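Long-range contacts in DNA mismatch repair protein MutL (Aquifex aeolicus VF5, PDB 6LZJ), which probably binds and hydrolyses ATP in an N-terminal GHKL-type ATPase region and uses the nucleotide cycle to coordinate steps of DNA mismatch repair: residues L28-T33 with N52-H57; F204-E209 with K258-L263; S96-F101 with F144-R149; V37-G42 with T158-V163. All blocks are in the same frame, centred on the assembly; numbering follows the deposited sequence.

Interaction 1 of 4, residues L28-T33 with N52-H57. With ACP (phosphomethylphosphonic acid adenylate ester), chain C.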
# COMPACT_ATOMS: atom_id res chain seq x y z
N LEU A 28 -8.24 2.83 0.00
CA LEU A 28 -8.31 3.51 -1.28
C LEU A 28 -9.64 3.21 -1.96
O LEU A 28 -10.22 4.09 -2.61
CB LEU A 28 -7.13 3.06 -2.15
CG LEU A 28 -5.77 3.39 -1.52
CD1 LEU A 28 -4.69 2.69 -2.37
CD2 LEU A 28 -5.55 4.89 -1.54
N ASP A 29 -10.16 2.00 -1.76
CA ASP A 29 -11.50 1.66 -2.26
C ASP A 29 -12.56 2.58 -1.68
O ASP A 29 -13.57 2.84 -2.31
CB ASP A 29 -11.88 0.22 -1.88
CG ASP A 29 -11.14 -0.84 -2.70
OD1 ASP A 29 -10.50 -0.51 -3.74
OD2 ASP A 29 -11.19 -2.01 -2.25
N ALA A 30 -12.34 3.06 -0.47
CA ALA A 30 -13.26 3.94 0.24
C ALA A 30 -12.99 5.42 -0.02
O ALA A 30 -13.45 6.27 0.76
CB ALA A 30 -13.22 3.65 1.73
N LYS A 31 -12.16 5.73 -1.02
CA LYS A 31 -11.91 7.10 -1.49
C LYS A 31 -11.18 7.94 -0.46
O LYS A 31 -11.36 9.16 -0.40
CB LYS A 31 -13.22 7.78 -1.90
CG LYS A 31 -13.90 7.13 -3.09
CD LYS A 31 -15.29 7.71 -3.28
CE LYS A 31 -15.24 9.02 -4.05
NZ LYS A 31 -14.85 8.82 -5.47
N ALA A 32 -10.37 7.28 0.36
CA ALA A 32 -9.51 8.02 1.27
C ALA A 32 -8.55 8.92 0.50
O ALA A 32 -8.08 8.55 -0.59
CB ALA A 32 -8.76 7.04 2.17
N THR A 33 -8.36 10.14 0.99
CA THR A 33 -7.29 11.01 0.50
C THR A 33 -6.10 11.07 1.45
O THR A 33 -5.08 11.69 1.13
CB THR A 33 -7.80 12.43 0.25
OG1 THR A 33 -8.36 12.96 1.44
CG2 THR A 33 -8.86 12.41 -0.83
N ASN A 52 -9.23 8.54 6.03
CA ASN A 52 -10.28 9.55 6.04
C ASN A 52 -11.36 9.30 4.98
O ASN A 52 -11.92 10.27 4.47
CB ASN A 52 -9.70 10.96 5.94
CG ASN A 52 -9.05 11.20 4.62
OD1 ASN A 52 -8.82 10.27 3.86
ND2 ASN A 52 -8.76 12.47 4.32
N GLY A 53 -11.52 8.07 4.50
CA GLY A 53 -12.59 7.78 3.56
C GLY A 53 -13.99 7.81 4.16
O GLY A 53 -14.18 8.23 5.31
N THR A 54 -14.97 7.32 3.41
CA THR A 54 -16.37 7.53 3.75
C THR A 54 -16.85 6.73 4.95
O THR A 54 -17.99 6.95 5.40
CB THR A 54 -17.26 7.22 2.54
OG1 THR A 54 -16.84 5.98 1.94
CG2 THR A 54 -17.13 8.33 1.52
N GLY A 55 -16.05 5.81 5.46
CA GLY A 55 -16.43 4.99 6.59
C GLY A 55 -17.46 3.92 6.28
O GLY A 55 -17.87 3.69 5.14
N ILE A 56 -17.86 3.26 7.35
CA ILE A 56 -18.82 2.16 7.31
C ILE A 56 -19.97 2.54 8.21
O ILE A 56 -19.74 3.00 9.33
CB ILE A 56 -18.16 0.84 7.77
CG1 ILE A 56 -16.86 0.58 6.99
CG2 ILE A 56 -19.09 -0.34 7.57
CD1 ILE A 56 -15.88 -0.35 7.71
N HIS A 57 -21.21 2.37 7.72
CA HIS A 57 -22.38 2.68 8.53
C HIS A 57 -22.41 1.77 9.76
O HIS A 57 -21.98 0.61 9.67
CB HIS A 57 -23.67 2.51 7.72
CG HIS A 57 -24.91 2.95 8.45
ND1 HIS A 57 -25.47 2.22 9.48
CD2 HIS A 57 -25.68 4.05 8.31
CE1 HIS A 57 -26.54 2.85 9.93
NE2 HIS A 57 -26.68 3.97 9.24
PG ACP C . -11.44 -7.96 -1.37
O1G ACP C . -10.74 -7.22 -0.29
O2G ACP C . -11.29 -9.55 -1.13
O3G ACP C . -10.96 -7.51 -2.86
PB ACP C . -13.58 -6.47 -0.00
O1B ACP C . -12.78 -5.24 -0.05
O2B ACP C . -15.10 -6.13 -0.42
C3B ACP C . -13.20 -7.63 -1.32
PA ACP C . -12.95 -6.78 2.74
O1A ACP C . -11.57 -6.28 2.37
O2A ACP C . -13.03 -7.94 3.69
O3A ACP C . -13.68 -7.27 1.37
O5' ACP C . -13.83 -5.53 3.21
C5' ACP C . -15.22 -5.84 3.33
C4' ACP C . -16.03 -4.56 3.20
O4' ACP C . -15.73 -3.70 4.30
C3' ACP C . -15.71 -3.73 1.98
O3' ACP C . -16.46 -4.16 0.84
C2' ACP C . -16.12 -2.36 2.41
O2' ACP C . -17.56 -2.24 2.22
C1' ACP C . -15.91 -2.36 3.92
N9 ACP C . -14.64 -1.69 4.27
C8 ACP C . -13.55 -2.32 4.73
N7 ACP C . -12.58 -1.43 5.00
C5 ACP C . -13.08 -0.22 4.75
C6 ACP C . -12.59 1.16 4.86
N6 ACP C . -11.30 1.40 5.28
N1 ACP C . -13.41 2.14 4.50
C2 ACP C . -14.68 1.91 4.09
N3 ACP C . -15.21 0.70 3.94
C4 ACP C . -14.45 -0.39 4.29
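Ala-30 meets the second segment through its backbone oxygen: the amide of Thr-54 donates to Ala-30 O, with N to O 3.2 Å and an N-H...O angle of 154°, the donor lying in the carbonyl plane. The same oxygen rests on Gly-53 CA at 3.3 Å, a close approach made where Gly-53 has no side chain on that side. Ala-30 CB points toward the 52-57 loop and touches adenine, CB to N1 of the bound nucleotide analogue 3.2 Å. From the other segment, Ile-56 lays CG1 against N3 of the same base at 3.5 Å. At Lys-31 positive phi marks the C-prime residue of a Schellman motif, with Lys-31 N bonded to Leu-28 O at 3.0 Å, and its long chain leads away. Helix 16-29 ends here facing the Asp-Asn-Gly-Thr-Gly loop after strand 46-51, two elements that line the nucleotide pocket of the Bergerat (GHKL) ATPase fold; Asn-26 within the helix and Asp-51 at the end of the strand are hydrogen-bonded to the analogue. Ala-32 and Gly-53 have the nearest pair of CA atoms, 3.8 Å apart. Thr-33 is gripped twice by the amide of Asn-52. Thr-33 N donates to Asn-52 OD1 at 2.9 Å, bent to 130° and tilted a little from the carbonyl plane, while Asn-52 ND2 gives an N-H to Thr-33 OG1 at 2.9 Å. These bonds at both ends of the amide fix its rotation, and OD1 additionally accepts from Lys-34 N.

Interaction 2 of 4, residues F204-E209 with K258-L263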
# COMPACT_ATOMS: atom_id res chain seq x y z
N PHE A 204 11.69 8.52 -4.59
CA PHE A 204 13.03 8.04 -4.92
C PHE A 204 14.13 9.04 -4.61
O PHE A 204 15.32 8.73 -4.83
CB PHE A 204 13.04 7.61 -6.38
CG PHE A 204 12.22 6.39 -6.61
CD1 PHE A 204 12.65 5.17 -6.09
CD2 PHE A 204 10.99 6.45 -7.25
CE1 PHE A 204 11.89 4.03 -6.24
CE2 PHE A 204 10.21 5.31 -7.40
CZ PHE A 204 10.65 4.10 -6.89
N GLN A 205 13.76 10.21 -4.10
CA GLN A 205 14.69 11.25 -3.66
C GLN A 205 15.66 11.63 -4.78
O GLN A 205 16.87 11.69 -4.59
CB GLN A 205 15.43 10.82 -2.40
CG GLN A 205 14.52 10.72 -1.18
CD GLN A 205 15.18 11.21 0.09
OE1 GLN A 205 15.67 10.41 0.88
NE2 GLN A 205 15.21 12.53 0.28
N THR A 206 15.11 11.89 -5.96
CA THR A 206 15.98 12.19 -7.08
C THR A 206 15.17 12.92 -8.15
O THR A 206 13.95 12.78 -8.22
CB THR A 206 16.62 10.90 -7.62
OG1 THR A 206 17.68 11.22 -8.53
CG2 THR A 206 15.57 10.04 -8.33
N LYS A 207 15.87 13.66 -9.00
CA LYS A 207 15.24 14.32 -10.13
C LYS A 207 15.11 13.33 -11.27
O LYS A 207 15.98 12.48 -11.48
CB LYS A 207 16.06 15.54 -10.55
CG LYS A 207 16.22 16.57 -9.43
CD LYS A 207 17.33 17.59 -9.72
CE LYS A 207 17.33 18.03 -11.18
NZ LYS A 207 16.06 18.69 -11.59
N THR A 208 13.99 13.39 -11.98
CA THR A 208 13.74 12.46 -13.08
C THR A 208 13.44 13.26 -14.34
O THR A 208 13.05 14.41 -14.27
CB THR A 208 12.57 11.47 -12.83
OG1 THR A 208 11.32 12.17 -12.81
CG2 THR A 208 12.72 10.64 -11.53
N GLU A 209 13.68 12.62 -15.49
CA GLU A 209 13.16 13.10 -16.76
C GLU A 209 11.94 12.26 -17.12
O GLU A 209 11.95 11.04 -16.96
CB GLU A 209 14.22 12.97 -17.87
CG GLU A 209 13.70 13.47 -19.21
CD GLU A 209 14.77 13.51 -20.30
OE1 GLU A 209 15.91 13.04 -20.08
OE2 GLU A 209 14.45 14.01 -21.39
N LYS A 258 23.30 2.19 -14.07
CA LYS A 258 22.58 2.20 -12.80
C LYS A 258 21.47 3.24 -12.89
O LYS A 258 21.64 4.38 -12.44
CB LYS A 258 23.53 2.51 -11.64
CG LYS A 258 24.85 1.74 -11.70
CD LYS A 258 25.88 2.29 -10.72
CE LYS A 258 25.79 1.62 -9.36
NZ LYS A 258 26.68 2.25 -8.35
N THR A 259 20.34 2.87 -13.47
CA THR A 259 19.29 3.82 -13.78
C THR A 259 18.03 3.50 -12.99
O THR A 259 17.65 2.33 -12.86
CB THR A 259 18.98 3.83 -15.27
OG1 THR A 259 20.17 4.19 -15.99
CG2 THR A 259 17.88 4.83 -15.61
N LEU A 260 17.39 4.54 -12.44
CA LEU A 260 16.02 4.44 -11.95
C LEU A 260 15.08 4.53 -13.14
O LEU A 260 15.18 5.46 -13.93
CB LEU A 260 15.72 5.58 -10.98
CG LEU A 260 14.23 5.72 -10.67
CD1 LEU A 260 13.78 4.52 -9.87
CD2 LEU A 260 13.97 7.02 -9.92
N VAL A 261 14.20 3.54 -13.31
CA VAL A 261 13.17 3.60 -14.34
C VAL A 261 11.84 3.29 -13.69
O VAL A 261 11.70 2.25 -13.04
CB VAL A 261 13.43 2.63 -15.50
CG1 VAL A 261 12.32 2.72 -16.54
CG2 VAL A 261 14.75 2.96 -16.14
N VAL A 262 10.88 4.21 -13.82
CA VAL A 262 9.56 3.99 -13.29
C VAL A 262 8.66 4.10 -14.48
O VAL A 262 8.49 5.19 -15.04
CB VAL A 262 9.18 5.00 -12.19
CG1 VAL A 262 7.87 4.61 -11.50
CG2 VAL A 262 10.27 5.04 -11.14
N LEU A 263 8.04 3.00 -14.84
CA LEU A 263 7.32 2.87 -16.10
C LEU A 263 5.85 2.66 -15.79
O LEU A 263 5.47 1.66 -15.17
CB LEU A 263 7.88 1.71 -16.93
CG LEU A 263 7.01 1.24 -18.10
CD1 LEU A 263 6.87 2.34 -19.19
CD2 LEU A 263 7.53 -0.06 -18.70
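Leu-260 stands over the Phe-204 ring, the two side chains crossing at roughly a right angle, in the S5-like C-terminal domain of this MutL construct. Its CD1 sits 4.0 Å from the centroid of the Phe-204 ring and only 9° from the ring normal, which defines a CH-pi contact over the centre of one face. The second methyl takes a different course. Leu-260 CD2 packs 3.7 Å from Phe-204 CB, and on its other approaches meets Thr-206 CG2 at 3.8 Å, those two side chains sliding past each other in opposite directions, and Thr-208 CG2 at 4.2 Å. With CG anti to the backbone nitrogen (chi1 167°), the leucine reaches the 204-209 segment, and chi2 (68°) sets CD1 over the ring and CD2 near Phe-204 CB and the threonine methyls. The Thr-206 hydroxyl is instead hydrogen-bonded to Ser-225 OG. In this way the loop joining helix 196-204 to edge strand 209-213 covers strand 260-266, which lies inside the five-stranded sheet. Tyr-234, on the adjacent strand 232-237, meets the Phe-204 ring edge-to-face. Farther along strand 260-266, Val-262 approaches the ring obliquely, its CG2 reaching Phe-204 CE2 at 3.8 Å.

Interaction 3 of 4, residues S96-F101 with F144-R149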
# COMPACT_ATOMS: atom_id res chain seq x y z
N SER A 96 -9.01 -10.98 10.72
CA SER A 96 -9.50 -11.06 12.11
C SER A 96 -9.39 -12.46 12.70
O SER A 96 -9.32 -12.62 13.93
CB SER A 96 -10.96 -10.57 12.20
OG SER A 96 -11.89 -11.43 11.51
N SER A 97 -9.30 -13.47 11.84
CA SER A 97 -9.25 -14.84 12.31
C SER A 97 -7.89 -15.19 12.90
O SER A 97 -7.76 -16.21 13.59
CB SER A 97 -9.57 -15.80 11.16
OG SER A 97 -10.85 -15.61 10.60
N VAL A 98 -6.84 -14.48 12.48
CA VAL A 98 -5.47 -14.75 12.92
C VAL A 98 -4.91 -13.62 13.79
O VAL A 98 -3.72 -13.40 13.75
CB VAL A 98 -4.52 -15.10 11.76
CG1 VAL A 98 -4.96 -16.41 11.09
CG2 VAL A 98 -4.46 -13.93 10.74
N SER A 99 -5.73 -12.75 14.39
CA SER A 99 -5.20 -11.67 15.20
C SER A 99 -6.17 -11.27 16.29
O SER A 99 -7.32 -11.74 16.36
CB SER A 99 -4.90 -10.43 14.35
OG SER A 99 -6.08 -10.00 13.72
N LYS A 100 -5.69 -10.38 17.11
CA LYS A 100 -6.50 -9.57 18.02
C LYS A 100 -6.82 -8.28 17.27
O LYS A 100 -5.95 -7.43 17.06
CB LYS A 100 -5.75 -9.27 19.32
CG LYS A 100 -5.44 -10.49 20.19
CD LYS A 100 -4.21 -10.23 21.05
CE LYS A 100 -4.26 -11.00 22.35
NZ LYS A 100 -4.63 -12.42 22.12
N PHE A 101 -8.08 -8.12 16.90
CA PHE A 101 -8.48 -7.28 15.79
C PHE A 101 -9.48 -6.23 16.28
O PHE A 101 -10.52 -6.58 16.85
CB PHE A 101 -9.11 -8.17 14.69
CG PHE A 101 -9.70 -7.41 13.50
CD1 PHE A 101 -11.00 -6.93 13.52
CD2 PHE A 101 -8.95 -7.28 12.31
CE1 PHE A 101 -11.52 -6.25 12.42
CE2 PHE A 101 -9.48 -6.63 11.20
CZ PHE A 101 -10.76 -6.12 11.25
N PHE A 144 -1.02 -15.03 16.68
CA PHE A 144 -0.86 -15.49 18.06
C PHE A 144 -1.44 -16.89 18.27
O PHE A 144 -0.97 -17.64 19.14
CB PHE A 144 -1.51 -14.51 19.06
CG PHE A 144 -3.00 -14.66 19.15
CD1 PHE A 144 -3.82 -14.03 18.23
CD2 PHE A 144 -3.58 -15.41 20.16
CE1 PHE A 144 -5.19 -14.20 18.29
CE2 PHE A 144 -4.96 -15.56 20.22
CZ PHE A 144 -5.76 -14.94 19.29
N ASN A 145 -2.48 -17.25 17.50
CA ASN A 145 -3.18 -18.52 17.55
C ASN A 145 -2.49 -19.61 16.73
O ASN A 145 -3.00 -20.74 16.67
CB ASN A 145 -4.63 -18.34 17.05
CG ASN A 145 -4.73 -17.71 15.61
OD1 ASN A 145 -3.93 -16.84 15.24
ND2 ASN A 145 -5.79 -18.07 14.87
N LEU A 146 -1.36 -19.27 16.09
CA LEU A 146 -0.66 -20.16 15.15
C LEU A 146 0.82 -20.02 15.45
O LEU A 146 1.56 -19.34 14.73
CB LEU A 146 -0.98 -19.81 13.69
CG LEU A 146 -2.47 -19.91 13.35
CD1 LEU A 146 -2.71 -19.55 11.90
CD2 LEU A 146 -2.80 -21.33 13.62
N PRO A 147 1.27 -20.63 16.54
CA PRO A 147 2.60 -20.33 17.07
C PRO A 147 3.71 -20.67 16.11
O PRO A 147 4.70 -19.93 16.03
CB PRO A 147 2.67 -21.18 18.34
CG PRO A 147 1.23 -21.43 18.71
CD PRO A 147 0.51 -21.55 17.40
N VAL A 148 3.60 -21.79 15.40
CA VAL A 148 4.63 -22.12 14.42
C VAL A 148 4.68 -21.05 13.34
O VAL A 148 5.75 -20.54 12.98
CB VAL A 148 4.40 -23.51 13.83
CG1 VAL A 148 5.44 -23.77 12.74
CG2 VAL A 148 4.48 -24.55 14.92
N ARG A 149 3.53 -20.64 12.84
CA ARG A 149 3.55 -19.62 11.80
C ARG A 149 4.13 -18.30 12.31
O ARG A 149 4.85 -17.62 11.58
CB ARG A 149 2.15 -19.43 11.21
CG ARG A 149 2.10 -18.28 10.23
CD ARG A 149 0.91 -18.36 9.29
NE ARG A 149 1.05 -19.49 8.38
CZ ARG A 149 0.40 -19.59 7.24
NH1 ARG A 149 -0.42 -18.61 6.88
NH2 ARG A 149 0.56 -20.65 6.47
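Phe-144 buries more surface here than any other residue, and its ring lies between two neighbours. Lys-100 NZ comes over one face, 3.8 Å from the centroid of the Phe-144 ring and 15° off the ring normal, so the geometry is that of a cation-pi interaction, displaced somewhat toward the rim. The opposite face is covered by CB of Asn-145, the next residue of its own segment. At the ring edge the backbone of Ser-99 closes in, with Ser-99 C 3.7 Å from Phe-144 CE1. The lysine chain is bent at its last torsion (chi4 47°), which brings the ammonium group back over the ring; a long, weak ion pair with Glu-119 OE2 is its second partner. Val-98, next in buried surface, packs its CG1 against Leu-146 CD1 at 3.9 Å, the two side chains crossing obliquely. The Asn-145 amide meets the backbone of Ser-97 and Val-98: OD1 is 3.5 Å from Val-98 CA, while ND2 makes a weak hydrogen bond to Ser-97 O, 3.0 Å from N to O but bent to 122°. The Val-98 backbone is also bonded to that of Phe-143, and the Lys-100 backbone to that of Arg-140 on the adjacent strand 134-140. Leu-146 occupies the N-cap position of helix 147-151. A type I turn from Ser-96 to Ser-99 thus joins helix 91-96 to strand 100-106 and is met by the segment leading from strand 134-140 to the next helix, at the ends of two adjacent inner strands of the GHKL-type ATPase sheet.

Interaction 4 of 4, residues V37-G42 with T158-V163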
# COMPACT_ATOMS: atom_id res chain seq x y z
N VAL A 37 -0.36 4.65 8.09
CA VAL A 37 -0.02 3.29 8.48
C VAL A 37 0.98 3.32 9.61
O VAL A 37 1.91 4.14 9.60
CB VAL A 37 0.58 2.51 7.30
CG1 VAL A 37 0.89 1.12 7.74
CG2 VAL A 37 -0.41 2.50 6.18
N GLU A 38 0.78 2.45 10.60
CA GLU A 38 1.71 2.36 11.72
C GLU A 38 2.04 0.89 11.94
O GLU A 38 1.14 0.06 11.97
CB GLU A 38 1.14 2.94 13.01
CG GLU A 38 2.12 2.68 14.12
CD GLU A 38 1.72 3.31 15.44
OE1 GLU A 38 0.62 3.90 15.53
OE2 GLU A 38 2.53 3.21 16.39
N ILE A 39 3.32 0.56 12.12
CA ILE A 39 3.67 -0.83 12.41
C ILE A 39 4.58 -0.82 13.61
O ILE A 39 5.38 0.11 13.78
CB ILE A 39 4.31 -1.60 11.23
CG1 ILE A 39 5.56 -0.91 10.70
CG2 ILE A 39 3.30 -1.72 10.10
CD1 ILE A 39 6.34 -1.83 9.71
N VAL A 40 4.41 -1.83 14.46
CA VAL A 40 5.25 -2.06 15.61
C VAL A 40 5.79 -3.48 15.52
O VAL A 40 5.03 -4.42 15.28
CB VAL A 40 4.45 -1.84 16.91
CG1 VAL A 40 5.36 -2.02 18.13
CG2 VAL A 40 3.90 -0.42 16.95
N LYS A 41 7.08 -3.64 15.80
CA LYS A 41 7.76 -4.94 15.70
C LYS A 41 7.53 -5.53 14.31
O LYS A 41 7.15 -6.69 14.15
CB LYS A 41 7.30 -5.89 16.81
CG LYS A 41 8.21 -7.11 17.03
CD LYS A 41 7.73 -8.10 18.10
CE LYS A 41 8.53 -9.40 18.00
NZ LYS A 41 8.27 -10.37 19.10
N GLY A 42 7.72 -4.68 13.30
CA GLY A 42 7.58 -5.03 11.90
C GLY A 42 6.16 -5.35 11.48
O GLY A 42 5.94 -5.89 10.39
N THR A 158 13.27 -7.13 8.38
CA THR A 158 12.88 -7.59 7.04
C THR A 158 11.42 -7.25 6.75
O THR A 158 11.08 -6.85 5.64
CB THR A 158 13.09 -9.09 6.89
OG1 THR A 158 14.49 -9.39 7.01
CG2 THR A 158 12.60 -9.56 5.53
N GLU A 159 10.56 -7.48 7.74
CA GLU A 159 9.14 -7.22 7.55
C GLU A 159 8.89 -5.74 7.37
O GLU A 159 8.00 -5.34 6.62
CB GLU A 159 8.35 -7.72 8.75
CG GLU A 159 7.89 -9.13 8.64
CD GLU A 159 7.11 -9.38 7.35
OE1 GLU A 159 7.40 -10.38 6.72
OE2 GLU A 159 6.22 -8.58 6.97
N ARG A 160 9.68 -4.93 8.07
CA ARG A 160 9.60 -3.48 7.98
C ARG A 160 9.85 -3.00 6.55
O ARG A 160 9.09 -2.20 6.02
CB ARG A 160 10.59 -2.86 8.95
CG ARG A 160 10.41 -1.38 9.17
CD ARG A 160 11.12 -0.92 10.44
NE ARG A 160 10.91 -1.81 11.59
CZ ARG A 160 11.88 -2.52 12.18
NH1 ARG A 160 13.12 -2.44 11.73
NH2 ARG A 160 11.60 -3.29 13.22
N ARG A 161 10.91 -3.50 5.92
CA ARG A 161 11.21 -3.09 4.54
C ARG A 161 10.11 -3.49 3.57
O ARG A 161 9.76 -2.72 2.66
CB ARG A 161 12.56 -3.67 4.11
CG ARG A 161 13.77 -3.02 4.79
CD ARG A 161 15.10 -3.49 4.20
NE ARG A 161 15.47 -4.84 4.60
CZ ARG A 161 15.30 -5.93 3.85
NH1 ARG A 161 14.77 -5.84 2.64
NH2 ARG A 161 15.66 -7.12 4.32
N LYS A 162 9.55 -4.69 3.73
CA LYS A 162 8.47 -5.13 2.84
C LYS A 162 7.30 -4.17 2.91
O LYS A 162 6.73 -3.81 1.87
CB LYS A 162 8.01 -6.53 3.20
CG LYS A 162 9.09 -7.54 2.86
CD LYS A 162 8.94 -8.81 3.69
CE LYS A 162 7.63 -9.53 3.40
NZ LYS A 162 7.51 -10.76 4.27
N VAL A 163 6.97 -3.71 4.12
CA VAL A 163 5.88 -2.76 4.32
C VAL A 163 6.25 -1.42 3.71
O VAL A 163 5.42 -0.79 3.05
CB VAL A 163 5.54 -2.60 5.82
CG1 VAL A 163 4.58 -1.43 6.05
CG2 VAL A 163 4.85 -3.83 6.34
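Arg-160 runs from the methyl end of Ile-39 to the backbone of Gly-42. Its CB lies 4.4 Å from Ile-39 CD1, and CG comes nearer, 4.1 Å from that methyl. A first torsion that sets CG anti to the backbone nitrogen (chi1 -168°) places it beside the Ile-39 methyl. CD then moves off from Ile-39, and a bend at chi3 (-45°) turns the guanidinium toward Gly-42, just past strand 34-40, where NH2 stops 4.1 Å from Gly-42 N, too far for a bond. What connects the two nitrogens is Glu-184 OE2, which forms a salt bridge with Arg-160 NH2 and accepts from Gly-42 N; NH1 pairs with Asp-157. Ile-39 CD1 also meets Val-163 CB at 4.0 Å, the side chains tip to tip. Gly-42, at positive phi, brings its carbonyl oxygen within 3.4 Å of Glu-159 CB; that oxygen is buried without a hydrogen-bonding partner in the model. The contact thus packs helix 156-173 against the C-terminal part of strand 34-40 and Gly-42. On strand 178-183, parallel to 34-40, Ser-183 touches Arg-160 and Leu-181 touches Val-163, while Val-20 and Val-24 of helix 16-29 touch Val-37, two residues before Ile-39.

Overall arrangement
Interactions 1, 3 and 4 gather round the eight-stranded sheet of the ATPase region, whereas interaction 2 belongs to the separate five-stranded sheet, its centre about 39 Å from that of interaction 3 and on the opposite side of the chain's centre. Interactions 3 and 4 have the closest centres, about 17 Å apart. Interactions 1 and 4 lie about 23 Å apart between centres, yet helix 16-29 and strand 34-40 follow each other in sequence. Along the chain, interactions 1 and 4 cross, interaction 3 is nested inside the loop closed by interaction 4, and interaction 2 comes last. The nucleotide-binding region is thus interleaved, while the C-terminal contact closes independently.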